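Local coordinates for protein putative TetR transcriptional regulator (Rhodococcus sp., PDB 2I10) that probably binds DNA as a dimeric TetR-family transcriptional regulator, and holds p-nitrophenol in its ligand-binding domain, at residues 14-19 / 39-44; 21-26 / 30-35; 66-71 / 166-171; 84-89 / 139-144. All coordinates share one frame; numbering follows the deposited sequence.

Contact 1 of 4, residues 14-19 / 39-44; sequences QVALQT and KALGIN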
loop_
_atom_site.group_PDB
_atom_site.type_symbol
_atom_site.label_atom_id
_atom_site.label_comp_id
_atom_site.label_asym_id
_atom_site.label_seq_id
_atom_site.Cartn_x
_atom_site.Cartn_y
_atom_site.Cartn_z
ATOM N N GLN B 14 9.093 5.464 -19.741
ATOM C CA GLN B 14 8.945 5.110 -18.332
ATOM C C GLN B 14 9.002 6.367 -17.429
ATOM O O GLN B 14 8.170 6.560 -16.539
ATOM C CB GLN B 14 10.047 4.105 -17.981
ATOM C CG GLN B 14 10.051 3.540 -16.566
ATOM C CD GLN B 14 11.210 4.083 -15.747
ATOM O OE1 GLN B 14 11.262 5.287 -15.458
ATOM N NE2 GLN B 14 12.160 3.197 -15.369
ATOM N N VAL B 15 9.948 7.258 -17.686
ATOM C CA VAL B 15 9.844 8.598 -17.101
ATOM C C VAL B 15 8.700 9.430 -17.748
ATOM O O VAL B 15 8.063 10.258 -17.093
ATOM C CB VAL B 15 11.229 9.341 -17.042
ATOM C CG1 VAL B 15 12.367 8.456 -17.571
ATOM C CG2 VAL B 15 11.177 10.713 -17.674
ATOM N N ALA B 16 8.455 9.183 -19.032
ATOM C CA ALA B 16 7.374 9.819 -19.777
ATOM C C ALA B 16 6.007 9.498 -19.141
ATOM O O ALA B 16 5.229 10.390 -18.855
ATOM C CB ALA B 16 7.428 9.388 -21.233
ATOM N N LEU B 17 5.755 8.222 -18.856
ATOM C CA LEU B 17 4.525 7.783 -18.159
ATOM C C LEU B 17 4.383 8.329 -16.737
ATOM O O LEU B 17 3.290 8.680 -16.299
ATOM C CB LEU B 17 4.447 6.272 -18.144
ATOM C CG LEU B 17 4.256 5.606 -19.517
ATOM C CD1 LEU B 17 4.115 4.105 -19.251
ATOM C CD2 LEU B 17 3.012 6.114 -20.270
ATOM N N GLN B 18 5.501 8.437 -16.032
ATOM C CA GLN B 18 5.483 9.042 -14.725
ATOM C C GLN B 18 5.139 10.491 -14.798
ATOM O O GLN B 18 4.402 10.982 -13.963
ATOM C CB GLN B 18 6.843 8.877 -14.056
ATOM C CG GLN B 18 6.957 9.417 -12.668
ATOM C CD GLN B 18 8.315 9.004 -12.074
ATOM O OE1 GLN B 18 8.575 9.221 -10.918
ATOM N NE2 GLN B 18 9.186 8.410 -12.908
ATOM N N THR B 19 5.700 11.190 -15.785
ATOM C CA THR B 19 5.379 12.590 -15.998
ATOM C C THR B 19 3.897 12.809 -16.304
ATOM O O THR B 19 3.252 13.700 -15.736
ATOM C CB THR B 19 6.275 13.187 -17.121
ATOM O OG1 THR B 19 7.620 12.935 -16.753
ATOM C CG2 THR B 19 6.082 14.665 -17.214
ATOM N N LYS B 39 4.505 20.130 -23.091
ATOM C CA LYS B 39 5.399 20.954 -22.262
ATOM C C LYS B 39 6.096 20.103 -21.198
ATOM O O LYS B 39 7.296 20.214 -21.001
ATOM C CB LYS B 39 4.658 22.116 -21.590
ATOM C CG LYS B 39 5.394 22.716 -20.368
ATOM C CD LYS B 39 4.893 24.119 -20.040
ATOM C CE LYS B 39 5.617 24.706 -18.821
ATOM N NZ LYS B 39 5.292 26.162 -18.639
ATOM N N ALA B 40 5.323 19.243 -20.520
ATOM C CA ALA B 40 5.877 18.366 -19.445
ATOM C C ALA B 40 6.865 17.319 -19.970
ATOM O O ALA B 40 7.877 17.035 -19.318
ATOM C CB ALA B 40 4.752 17.694 -18.653
ATOM N N LEU B 41 6.571 16.748 -21.134
ATOM C CA LEU B 41 7.416 15.751 -21.778
ATOM C C LEU B 41 8.583 16.338 -22.541
ATOM O O LEU B 41 9.577 15.647 -22.777
ATOM C CB LEU B 41 6.590 14.895 -22.740
ATOM C CG LEU B 41 5.571 14.025 -22.007
ATOM C CD1 LEU B 41 4.736 13.160 -22.983
ATOM C CD2 LEU B 41 6.230 13.189 -20.983
ATOM N N GLY B 42 8.486 17.598 -22.928
ATOM C CA GLY B 42 9.566 18.222 -23.728
ATOM C C GLY B 42 9.674 17.751 -25.165
ATOM O O GLY B 42 10.713 17.905 -25.803
ATOM N N ILE B 43 8.583 17.195 -25.688
ATOM C CA ILE B 43 8.508 16.791 -27.104
ATOM C C ILE B 43 7.316 17.495 -27.768
ATOM O O ILE B 43 6.349 17.891 -27.095
ATOM C CB ILE B 43 8.437 15.238 -27.266
ATOM C CG1 ILE B 43 7.141 14.710 -26.652
ATOM C CG2 ILE B 43 9.714 14.544 -26.596
ATOM C CD1 ILE B 43 6.894 13.207 -26.819
ATOM N N ASN B 44 7.374 17.654 -29.081
ATOM C CA ASN B 44 6.296 18.331 -29.788
ATOM C C ASN B 44 5.029 17.452 -29.978
ATOM O O ASN B 44 5.049 16.241 -29.703
ATOM C CB ASN B 44 6.823 18.981 -31.098
ATOM C CG ASN B 44 7.281 17.963 -32.161
ATOM O OD1 ASN B 44 6.973 16.780 -32.094
ATOM N ND2 ASN B 44 7.993 18.453 -33.176
#
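Thr19 and Ala16 of helix 15-27 meet Ala40 and Leu41 at the end of helix 34-41, inside the three-helix DNA-binding domain of the TetR family, where helix 34-41 is the first helix of the predicted helix-turn-helix. The tight part is a small apolar patch. Methyl meets methyl where Thr19 CG2 lies 3.6 Å from Ala40 CB, and CG2 is equally close to the backbone oxygen Ala40 O. Leu41 reaches the other helix with a single branch: CD2 sits 3.9 Å from Thr19 CB and 4.0 Å from Ala16 CB, and lies 3.7 Å from Ala16 O. No hydrogen bond crosses between the segments; the contact is apolar packing. Beyond this patch the chain turns away. Gly42 leaves the helix with positive phi (72°) and is exposed, and Asn44, also exposed, starts helix 45-52, its OD1 bonded to Ser47. Leu41 and Ala16 also touch that helix, at Leu48 and Phe52, so the patch continues onto helix 45-52. Thr19 shows its methyl to Ala40 because CG2 stands anti to the backbone N (chi1 -54° for OG1), which turns the hydroxyl back along its own helix. There OG1 bonds Val15 O at 2.7 Å, tilted 34° from the carbonyl plane, while Thr19 N reaches the same oxygen from the opposite face.

Contact 2 of 4, residues 21-26 / 30-35; sequences MELFWR and EGTSIT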
loop_
_atom_site.group_PDB
_atom_site.type_symbol
_atom_site.label_atom_id
_atom_site.label_comp_id
_atom_site.label_asym_id
_atom_site.label_seq_id
_atom_site.Cartn_x
_atom_site.Cartn_y
_atom_site.Cartn_z
HETATM N N MSE B 21 1.415 10.608 -15.539
HETATM C CA MSE B 21 0.760 10.347 -14.246
HETATM C C MSE B 21 0.651 11.557 -13.313
HETATM O O MSE B 21 -0.434 11.830 -12.797
HETATM C CB MSE B 21 1.434 9.188 -13.488
HETATM C CG MSE B 21 0.847 8.867 -12.085
HETATM SE SE MSE B 21 -0.780 7.834 -12.325
HETATM C CE MSE B 21 -2.218 9.179 -12.693
ATOM N N GLU B 22 1.744 12.282 -13.077
ATOM C CA GLU B 22 1.709 13.445 -12.159
ATOM C C GLU B 22 0.735 14.484 -12.622
ATOM O O GLU B 22 0.051 15.085 -11.806
ATOM C CB GLU B 22 3.094 14.129 -11.991
ATOM C CG GLU B 22 4.239 13.151 -11.934
ATOM C CD GLU B 22 5.609 13.793 -11.686
ATOM O OE1 GLU B 22 6.025 14.747 -12.408
ATOM O OE2 GLU B 22 6.279 13.288 -10.760
ATOM N N LEU B 23 0.721 14.740 -13.929
ATOM C CA LEU B 23 -0.210 15.678 -14.505
ATOM C C LEU B 23 -1.622 15.233 -14.317
ATOM O O LEU B 23 -2.460 16.009 -13.890
ATOM C CB LEU B 23 0.026 15.839 -16.015
ATOM C CG LEU B 23 0.995 16.896 -16.484
ATOM C CD1 LEU B 23 1.233 16.725 -17.978
ATOM C CD2 LEU B 23 0.463 18.302 -16.150
ATOM N N PHE B 24 -1.918 14.005 -14.722
ATOM C CA PHE B 24 -3.294 13.522 -14.648
ATOM C C PHE B 24 -3.678 13.423 -13.170
ATOM O O PHE B 24 -4.841 13.622 -12.792
ATOM C CB PHE B 24 -3.477 12.141 -15.321
ATOM C CG PHE B 24 -3.307 12.121 -16.842
ATOM C CD1 PHE B 24 -4.059 12.935 -17.678
ATOM C CD2 PHE B 24 -2.447 11.206 -17.437
ATOM C CE1 PHE B 24 -3.925 12.872 -19.071
ATOM C CE2 PHE B 24 -2.300 11.143 -18.830
ATOM C CZ PHE B 24 -3.039 11.977 -19.635
ATOM N N TRP B 25 -2.705 13.075 -12.323
ATOM C CA TRP B 25 -3.021 12.898 -10.893
ATOM C C TRP B 25 -3.540 14.218 -10.350
ATOM O O TRP B 25 -4.587 14.250 -9.726
ATOM C CB TRP B 25 -1.780 12.480 -10.130
ATOM C CG TRP B 25 -2.001 12.263 -8.674
ATOM C CD1 TRP B 25 -1.731 13.148 -7.649
ATOM C CD2 TRP B 25 -2.520 11.075 -8.057
ATOM N NE1 TRP B 25 -2.060 12.576 -6.435
ATOM C CE2 TRP B 25 -2.528 11.301 -6.650
ATOM C CE3 TRP B 25 -2.946 9.836 -8.554
ATOM C CZ2 TRP B 25 -2.979 10.342 -5.738
ATOM C CZ3 TRP B 25 -3.390 8.890 -7.660
ATOM C CH2 TRP B 25 -3.407 9.151 -6.251
ATOM N N ARG B 26 -2.804 15.298 -10.623
ATOM C CA ARG B 26 -3.106 16.638 -10.111
ATOM C C ARG B 26 -4.275 17.321 -10.826
ATOM O O ARG B 26 -5.095 17.992 -10.186
ATOM C CB ARG B 26 -1.862 17.512 -10.212
ATOM C CG ARG B 26 -2.086 18.961 -9.708
ATOM C CD ARG B 26 -0.844 19.825 -9.833
ATOM N NE ARG B 26 -0.596 20.227 -11.228
ATOM C CZ ARG B 26 0.333 19.683 -12.010
ATOM N NH1 ARG B 26 1.119 18.693 -11.564
ATOM N NH2 ARG B 26 0.475 20.128 -13.234
ATOM N N GLU B 30 -9.715 15.525 -17.911
ATOM C CA GLU B 30 -10.392 16.566 -18.678
ATOM C C GLU B 30 -9.627 17.846 -18.707
ATOM O O GLU B 30 -9.604 18.519 -19.727
ATOM C CB GLU B 30 -11.775 16.844 -18.099
ATOM C CG GLU B 30 -12.718 15.707 -18.311
ATOM C CD GLU B 30 -14.176 16.044 -18.013
ATOM O OE1 GLU B 30 -14.526 17.253 -17.915
ATOM O OE2 GLU B 30 -14.963 15.064 -17.899
ATOM N N GLY B 31 -8.983 18.157 -17.581
ATOM C CA GLY B 31 -8.310 19.401 -17.416
ATOM C C GLY B 31 -6.853 19.320 -17.789
ATOM O O GLY B 31 -6.140 20.291 -17.608
ATOM N N THR B 32 -6.399 18.189 -18.304
ATOM C CA THR B 32 -5.035 18.070 -18.799
ATOM C C THR B 32 -5.047 18.251 -20.305
ATOM O O THR B 32 -5.779 17.529 -21.000
ATOM C CB THR B 32 -4.431 16.716 -18.460
ATOM O OG1 THR B 32 -4.281 16.639 -17.055
ATOM C CG2 THR B 32 -3.046 16.549 -19.082
ATOM N N SER B 33 -4.294 19.233 -20.813
ATOM C CA SER B 33 -4.341 19.478 -22.249
ATOM C C SER B 33 -3.186 18.775 -22.929
ATOM O O SER B 33 -2.211 18.389 -22.266
ATOM C CB SER B 33 -4.300 20.978 -22.550
ATOM O OG SER B 33 -3.043 21.547 -22.247
ATOM N N ILE B 34 -3.275 18.641 -24.253
ATOM C CA ILE B 34 -2.128 18.222 -25.067
ATOM C C ILE B 34 -0.932 19.155 -24.829
ATOM O O ILE B 34 0.228 18.713 -24.755
ATOM C CB ILE B 34 -2.457 18.195 -26.626
ATOM C CG1 ILE B 34 -3.045 16.845 -27.019
ATOM C CG2 ILE B 34 -1.185 18.367 -27.457
ATOM C CD1 ILE B 34 -4.265 16.425 -26.224
ATOM N N THR B 35 -1.229 20.441 -24.707
ATOM C CA THR B 35 -0.207 21.436 -24.473
ATOM C C THR B 35 0.500 21.188 -23.118
ATOM O O THR B 35 1.710 21.322 -23.043
ATOM C CB THR B 35 -0.760 22.858 -24.597
ATOM O OG1 THR B 35 -1.200 23.066 -25.938
ATOM C CG2 THR B 35 0.347 23.898 -24.319
#
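Thr32 and Phe24 cross at about a right angle, the branched end of the threonine approaching the CD1-CE1 side of the ring obliquely. OG1 is 3.8 Å from Phe24 CD1, and CG2 is 3.8 Å from Phe24 CE1; each branch thus lies next to one of two neighbouring ring carbons, with Thr32 CB 3.9 Å from both CD1 and CE1. With chi1 at -67°, Thr32 holds OG1 beside its own backbone N and sends CG2 the other way, which also brings the methyl within 4.4 Å of Leu23 CB. No hydrogen bond joins the segments: OG1 stays 3.7 Å from Leu23 O and has Gly28 O as its main partner, with Gln27 OE1 a second close hydrogen-bond partner. The hydroxyl is thus engaged by the end of helix 15-27 and the turn after it, while CB and CG2 pack on the ring. Phe59 of helix 55-66 packs edge-to-face with Phe24, and Leu37 touches both Leu23 and Thr32. Ser33, the N-cap of helix 34-41, bonds through OG to Asp36 N. The arrangement is that of the link between the first two helices of a TetR-family DNA-binding domain, leading into the predicted helix-turn-helix.

Contact 3 of 4, residues 66-71 / 166-171; sequences YMCERT and AAVYGL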
loop_
_atom_site.group_PDB
_atom_site.type_symbol
_atom_site.label_atom_id
_atom_site.label_comp_id
_atom_site.label_asym_id
_atom_site.label_seq_id
_atom_site.Cartn_x
_atom_site.Cartn_y
_atom_site.Cartn_z
ATOM N N TYR B 66 0.059 2.195 -13.571
ATOM C CA TYR B 66 -0.101 2.613 -12.177
ATOM C C TYR B 66 -1.338 2.150 -11.419
ATOM O O TYR B 66 -1.454 2.441 -10.237
ATOM C CB TYR B 66 -0.071 4.125 -12.099
ATOM C CG TYR B 66 1.310 4.738 -12.345
ATOM C CD1 TYR B 66 2.238 4.830 -11.305
ATOM C CD2 TYR B 66 1.669 5.248 -13.607
ATOM C CE1 TYR B 66 3.502 5.405 -11.495
ATOM C CE2 TYR B 66 2.959 5.839 -13.820
ATOM C CZ TYR B 66 3.856 5.908 -12.752
ATOM O OH TYR B 66 5.120 6.455 -12.917
HETATM N N MSE B 67 -2.281 1.494 -12.080
HETATM C CA MSE B 67 -3.552 1.117 -11.451
HETATM C C MSE B 67 -3.433 -0.333 -10.992
HETATM O O MSE B 67 -3.159 -1.197 -11.828
HETATM C CB MSE B 67 -4.741 1.314 -12.426
HETATM C CG MSE B 67 -5.796 2.446 -12.083
HETATM SE SE MSE B 67 -7.549 2.055 -13.103
HETATM C CE MSE B 67 -8.091 0.551 -12.080
ATOM N N CYS B 68 -3.590 -0.606 -9.686
ATOM C CA CYS B 68 -3.710 -1.997 -9.182
ATOM C C CYS B 68 -4.915 -2.706 -9.842
ATOM O O CYS B 68 -4.810 -3.827 -10.342
ATOM C CB CYS B 68 -3.800 -2.046 -7.609
ATOM S SG CYS B 68 -2.134 -1.773 -6.671
ATOM N N GLU B 69 -6.042 -2.006 -9.870
ATOM C CA GLU B 69 -7.355 -2.585 -10.201
ATOM C C GLU B 69 -7.709 -2.657 -11.694
ATOM O O GLU B 69 -8.899 -2.713 -12.031
ATOM C CB GLU B 69 -8.456 -1.798 -9.491
ATOM C CG GLU B 69 -8.199 -1.575 -8.014
ATOM C CD GLU B 69 -7.412 -0.297 -7.686
ATOM O OE1 GLU B 69 -6.744 0.298 -8.560
ATOM O OE2 GLU B 69 -7.477 0.104 -6.519
ATOM N N ARG B 70 -6.704 -2.647 -12.572
ATOM C CA ARG B 70 -6.913 -2.665 -14.030
ATOM C C ARG B 70 -7.852 -3.771 -14.527
ATOM O O ARG B 70 -7.552 -4.950 -14.346
ATOM C CB ARG B 70 -5.544 -2.768 -14.737
ATOM C CG ARG B 70 -5.522 -2.044 -16.067
ATOM C CD ARG B 70 -5.877 -0.575 -15.921
ATOM N NE ARG B 70 -5.764 0.105 -17.196
ATOM C CZ ARG B 70 -6.694 0.839 -17.819
ATOM N NH1 ARG B 70 -7.881 1.082 -17.297
ATOM N NH2 ARG B 70 -6.395 1.399 -18.989
ATOM N N THR B 71 -8.955 -3.371 -15.191
ATOM C CA THR B 71 -10.038 -4.272 -15.587
ATOM C C THR B 71 -9.650 -5.500 -16.407
ATOM O O THR B 71 -10.054 -6.624 -16.078
ATOM C CB THR B 71 -11.310 -3.531 -16.221
ATOM O OG1 THR B 71 -12.192 -4.510 -16.734
ATOM C CG2 THR B 71 -10.970 -2.637 -17.357
ATOM N N ALA B 166 -6.454 -6.234 0.212
ATOM C CA ALA B 166 -5.304 -5.981 1.112
ATOM C C ALA B 166 -4.018 -6.611 0.579
ATOM O O ALA B 166 -2.966 -5.958 0.521
ATOM C CB ALA B 166 -5.636 -6.486 2.533
ATOM N N ALA B 167 -4.095 -7.848 0.100
ATOM C CA ALA B 167 -2.895 -8.472 -0.445
ATOM C C ALA B 167 -2.308 -7.724 -1.675
ATOM O O ALA B 167 -1.094 -7.503 -1.759
ATOM C CB ALA B 167 -3.129 -9.978 -0.758
ATOM N N VAL B 168 -3.153 -7.307 -2.620
ATOM C CA VAL B 168 -2.693 -6.588 -3.806
ATOM C C VAL B 168 -2.003 -5.282 -3.456
ATOM O O VAL B 168 -0.966 -4.950 -3.986
ATOM C CB VAL B 168 -3.879 -6.186 -4.765
ATOM C CG1 VAL B 168 -3.368 -5.324 -5.908
ATOM C CG2 VAL B 168 -4.567 -7.393 -5.321
ATOM N N TYR B 169 -2.675 -4.483 -2.616
ATOM C CA TYR B 169 -2.130 -3.191 -2.229
ATOM C C TYR B 169 -0.849 -3.357 -1.404
ATOM O O TYR B 169 0.073 -2.594 -1.564
ATOM C CB TYR B 169 -3.161 -2.418 -1.449
ATOM C CG TYR B 169 -4.392 -2.119 -2.257
ATOM C CD1 TYR B 169 -4.298 -1.477 -3.500
ATOM C CD2 TYR B 169 -5.655 -2.483 -1.794
ATOM C CE1 TYR B 169 -5.454 -1.193 -4.253
ATOM C CE2 TYR B 169 -6.813 -2.201 -2.554
ATOM C CZ TYR B 169 -6.700 -1.573 -3.770
ATOM O OH TYR B 169 -7.848 -1.260 -4.502
ATOM N N GLY B 170 -0.805 -4.371 -0.540
ATOM C CA GLY B 170 0.409 -4.644 0.281
ATOM C C GLY B 170 1.587 -5.065 -0.561
ATOM O O GLY B 170 2.743 -4.615 -0.325
ATOM N N LEU B 171 1.331 -5.932 -1.544
ATOM C CA LEU B 171 2.407 -6.282 -2.500
ATOM C C LEU B 171 2.865 -5.063 -3.296
ATOM O O LEU B 171 4.050 -4.920 -3.548
ATOM C CB LEU B 171 1.988 -7.399 -3.445
ATOM C CG LEU B 171 1.821 -8.775 -2.808
ATOM C CD1 LEU B 171 0.848 -9.611 -3.681
ATOM C CD2 LEU B 171 3.160 -9.448 -2.718
#
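The loop 66-71, between helices 55-66 and 71-78, comes closest to helix 157-177 where the CA atoms of Cys68 and Val168 are 7.1 Å apart, and two successive residues of each segment make the contact. Cys68 points at the helix and fits against both partners, with CB 3.8 Å from Tyr169 CE1 and, in one of the two modelled conformers of the valine, 3.7 Å from Val168 CG1. Its sulfur makes an oblique sulfur-aromatic contact, SG standing 5.0 Å from the centroid of the Tyr169 ring, 68° off the ring normal. SG is also joined in a disulfide to Cys107, which covalently ties this loop to the chain just ahead of helix 108-112. Glu69 reaches the same tyrosine from the hydroxyl end. Its chain bends at chi2 (89°) and crosses the tyrosine at about a right angle, the carboxylate and ring planes 63° apart. Tyr169 OH donates to Glu69 OE2 in a very short bond of 2.5 Å, with OE2 at the ring edge and in its plane. Thr109 OG1 also bonds OE2, so this buried oxygen has partners on two helices, 157-177 and 108-112. The side chain of Tyr169 is about 8 Å from the bound p-nitrophenol. At this junction of the DNA-binding and ligand-binding parts, Glu69 and Tyr169 touch the pocket residue Arg131 of helix 121-148, Val168 rests on helix 83-98, and Tyr169 packs on Glu174 of the second subunit.

Contact 4 of 4, residues 84-89 / 139-144; sequences HEAVLD and LDRFEK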
loop_
_atom_site.group_PDB
_atom_site.type_symbol
_atom_site.label_atom_id
_atom_site.label_comp_id
_atom_site.label_asym_id
_atom_site.label_seq_id
_atom_site.Cartn_x
_atom_site.Cartn_y
_atom_site.Cartn_z
ATOM N N HIS B 84 -8.860 -20.127 -6.317
ATOM C CA HIS B 84 -7.449 -20.140 -5.918
ATOM C C HIS B 84 -6.525 -19.765 -7.103
ATOM O O HIS B 84 -5.751 -18.826 -6.994
ATOM C CB HIS B 84 -6.990 -21.471 -5.294
ATOM C CG HIS B 84 -5.494 -21.528 -5.096
ATOM N ND1 HIS B 84 -4.847 -20.812 -4.107
ATOM C CD2 HIS B 84 -4.520 -22.103 -5.840
ATOM C CE1 HIS B 84 -3.541 -20.970 -4.235
ATOM N NE2 HIS B 84 -3.314 -21.758 -5.272
ATOM N N GLU B 85 -6.606 -20.496 -8.217
ATOM C CA GLU B 85 -5.779 -20.194 -9.400
ATOM C C GLU B 85 -6.024 -18.802 -9.962
ATOM O O GLU B 85 -5.072 -18.149 -10.439
ATOM C CB GLU B 85 -5.991 -21.223 -10.515
ATOM C CG GLU B 85 -4.845 -21.263 -11.500
ATOM C CD GLU B 85 -5.034 -22.257 -12.659
ATOM O OE1 GLU B 85 -5.730 -23.307 -12.500
ATOM O OE2 GLU B 85 -4.425 -21.990 -13.730
ATOM N N ALA B 86 -7.284 -18.356 -9.909
ATOM C CA ALA B 86 -7.682 -16.992 -10.323
ATOM C C ALA B 86 -6.910 -15.916 -9.547
ATOM O O ALA B 86 -6.246 -15.045 -10.127
ATOM C CB ALA B 86 -9.215 -16.778 -10.159
ATOM N N VAL B 87 -7.018 -15.994 -8.230
ATOM C CA VAL B 87 -6.313 -15.099 -7.308
ATOM C C VAL B 87 -4.767 -15.192 -7.420
ATOM O O VAL B 87 -4.088 -14.147 -7.454
ATOM C CB VAL B 87 -6.863 -15.274 -5.906
ATOM C CG1 VAL B 87 -5.958 -14.596 -4.830
ATOM C CG2 VAL B 87 -8.338 -14.724 -5.876
ATOM N N LEU B 88 -4.250 -16.424 -7.504
ATOM C CA LEU B 88 -2.834 -16.675 -7.709
ATOM C C LEU B 88 -2.276 -15.968 -8.964
ATOM O O LEU B 88 -1.250 -15.257 -8.886
ATOM C CB LEU B 88 -2.536 -18.185 -7.739
ATOM C CG LEU B 88 -1.104 -18.516 -8.183
ATOM C CD1 LEU B 88 -0.077 -18.284 -7.075
ATOM C CD2 LEU B 88 -0.999 -19.953 -8.640
ATOM N N ASP B 89 -2.935 -16.205 -10.101
ATOM C CA ASP B 89 -2.665 -15.569 -11.380
ATOM C C ASP B 89 -2.679 -14.057 -11.217
ATOM O O ASP B 89 -1.752 -13.371 -11.602
ATOM C CB ASP B 89 -3.837 -15.900 -12.293
ATOM C CG ASP B 89 -3.444 -16.447 -13.620
ATOM O OD1 ASP B 89 -2.885 -17.590 -13.625
ATOM O OD2 ASP B 89 -3.769 -15.769 -14.657
ATOM N N LEU B 139 -15.704 -11.061 -5.752
ATOM C CA LEU B 139 -16.877 -11.700 -5.133
ATOM C C LEU B 139 -17.672 -12.568 -6.130
ATOM O O LEU B 139 -18.186 -13.638 -5.751
ATOM C CB LEU B 139 -17.853 -10.643 -4.522
ATOM C CG LEU B 139 -17.497 -9.972 -3.186
ATOM C CD1 LEU B 139 -18.369 -8.735 -2.891
ATOM C CD2 LEU B 139 -17.527 -11.013 -2.030
ATOM N N ASP B 140 -17.818 -12.091 -7.366
ATOM C CA ASP B 140 -18.535 -12.871 -8.405
ATOM C C ASP B 140 -17.745 -14.133 -8.607
ATOM O O ASP B 140 -18.327 -15.212 -8.727
ATOM C CB ASP B 140 -18.595 -12.114 -9.747
ATOM C CG ASP B 140 -19.595 -10.987 -9.743
ATOM O OD1 ASP B 140 -20.478 -10.992 -8.848
ATOM O OD2 ASP B 140 -19.530 -10.089 -10.647
ATOM N N ARG B 141 -16.411 -14.029 -8.635
ATOM C CA ARG B 141 -15.572 -15.253 -8.831
ATOM C C ARG B 141 -15.760 -16.262 -7.678
ATOM O O ARG B 141 -15.774 -17.490 -7.905
ATOM C CB ARG B 141 -14.077 -14.928 -8.969
ATOM C CG ARG B 141 -13.166 -16.075 -9.454
ATOM C CD ARG B 141 -13.615 -16.651 -10.801
ATOM N NE ARG B 141 -13.007 -17.935 -11.161
ATOM C CZ ARG B 141 -13.483 -19.120 -10.769
ATOM N NH1 ARG B 141 -14.530 -19.211 -9.976
ATOM N NH2 ARG B 141 -12.917 -20.222 -11.185
ATOM N N PHE B 142 -15.903 -15.727 -6.463
ATOM C CA PHE B 142 -16.073 -16.536 -5.246
ATOM C C PHE B 142 -17.457 -17.230 -5.248
ATOM O O PHE B 142 -17.572 -18.379 -4.824
ATOM C CB PHE B 142 -15.847 -15.690 -3.993
ATOM C CG PHE B 142 -14.371 -15.307 -3.759
ATOM C CD1 PHE B 142 -13.351 -15.883 -4.503
ATOM C CD2 PHE B 142 -14.012 -14.386 -2.776
ATOM C CE1 PHE B 142 -12.019 -15.575 -4.264
ATOM C CE2 PHE B 142 -12.676 -14.081 -2.557
ATOM C CZ PHE B 142 -11.684 -14.686 -3.294
ATOM N N GLU B 143 -18.459 -16.534 -5.784
ATOM C CA GLU B 143 -19.843 -17.034 -5.892
ATOM C C GLU B 143 -19.895 -18.225 -6.873
ATOM O O GLU B 143 -20.543 -19.258 -6.589
ATOM C CB GLU B 143 -20.792 -15.894 -6.290
ATOM C CG GLU B 143 -22.229 -16.295 -6.474
ATOM C CD GLU B 143 -23.089 -15.203 -7.077
ATOM O OE1 GLU B 143 -22.808 -14.782 -8.235
ATOM O OE2 GLU B 143 -24.087 -14.799 -6.422
ATOM N N LYS B 144 -19.149 -18.104 -7.971
ATOM C CA LYS B 144 -19.029 -19.171 -8.957
ATOM C C LYS B 144 -18.237 -20.330 -8.391
ATOM O O LYS B 144 -18.584 -21.469 -8.622
ATOM C CB LYS B 144 -18.323 -18.623 -10.208
ATOM C CG LYS B 144 -17.796 -19.645 -11.190
ATOM C CD LYS B 144 -17.126 -18.970 -12.375
ATOM C CE LYS B 144 -16.560 -19.995 -13.415
ATOM N NZ LYS B 144 -17.324 -21.277 -13.537
#
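Arg141 of helix 121-148 faces Ala86 of helix 83-98, and next to them Phe142 meets Val87; the pairs join two long helices of the all-helical TetR C-terminal domain. The helices keep some distance here, the CA atoms of Ala86 and Arg141 being 8.2 Å apart, and side chains bridge the gap. From CB, which points toward Ala86, the arginine first places CG anti to its backbone N (chi1 -168°), where CG packs 4.1 Å from Ala86 CB. A bend at chi2 (56°) then carries the chain past the same methyl: NE also lies 4.1 Å from Ala86 CB, so the small residue meets both the aliphatic stem and the start of the charged head. NE makes a weak hydrogen bond to Met78 O, and at the tip NH2 bonds to Arg80 O. The head group thus ends on the backbone at the end of helix 71-78 and in the connection that follows, while Lys144 CE lies 4.0 Å above one of its faces, toward the rim. The neighbouring pair is purely apolar. Phe142 and Val87 both touch Val195, and they rest on Leu160 and Val164 of helix 157-177 respectively. The valine crosses the phenylalanine at about a right angle and meets it with one branch, CG2 approaching Phe142 CE1 obliquely at 4.1 Å.

How the contacts relate
Contacts 1 and 2 share helices 15-27 and 34-41 in the DNA-binding domain, with contact 2 nested inside the loop closed by contact 1; their centres are 11 Å apart and they touch through Ala40 and Leu23. Contact 3 follows along the sequence, and its centre lies about 4 Å from the centre of the chain. Tyr66, at the start of its loop, packs on Gln18 and Met21, linking it to both earlier contacts. Contact 4, nested within contact 3 and 15 Å from it between centres, lies in the C-terminal domain, 37 Å from contact 1. The series thus runs from the probable DNA-reading end to the ligand-binding body, with contact 3 at the junction.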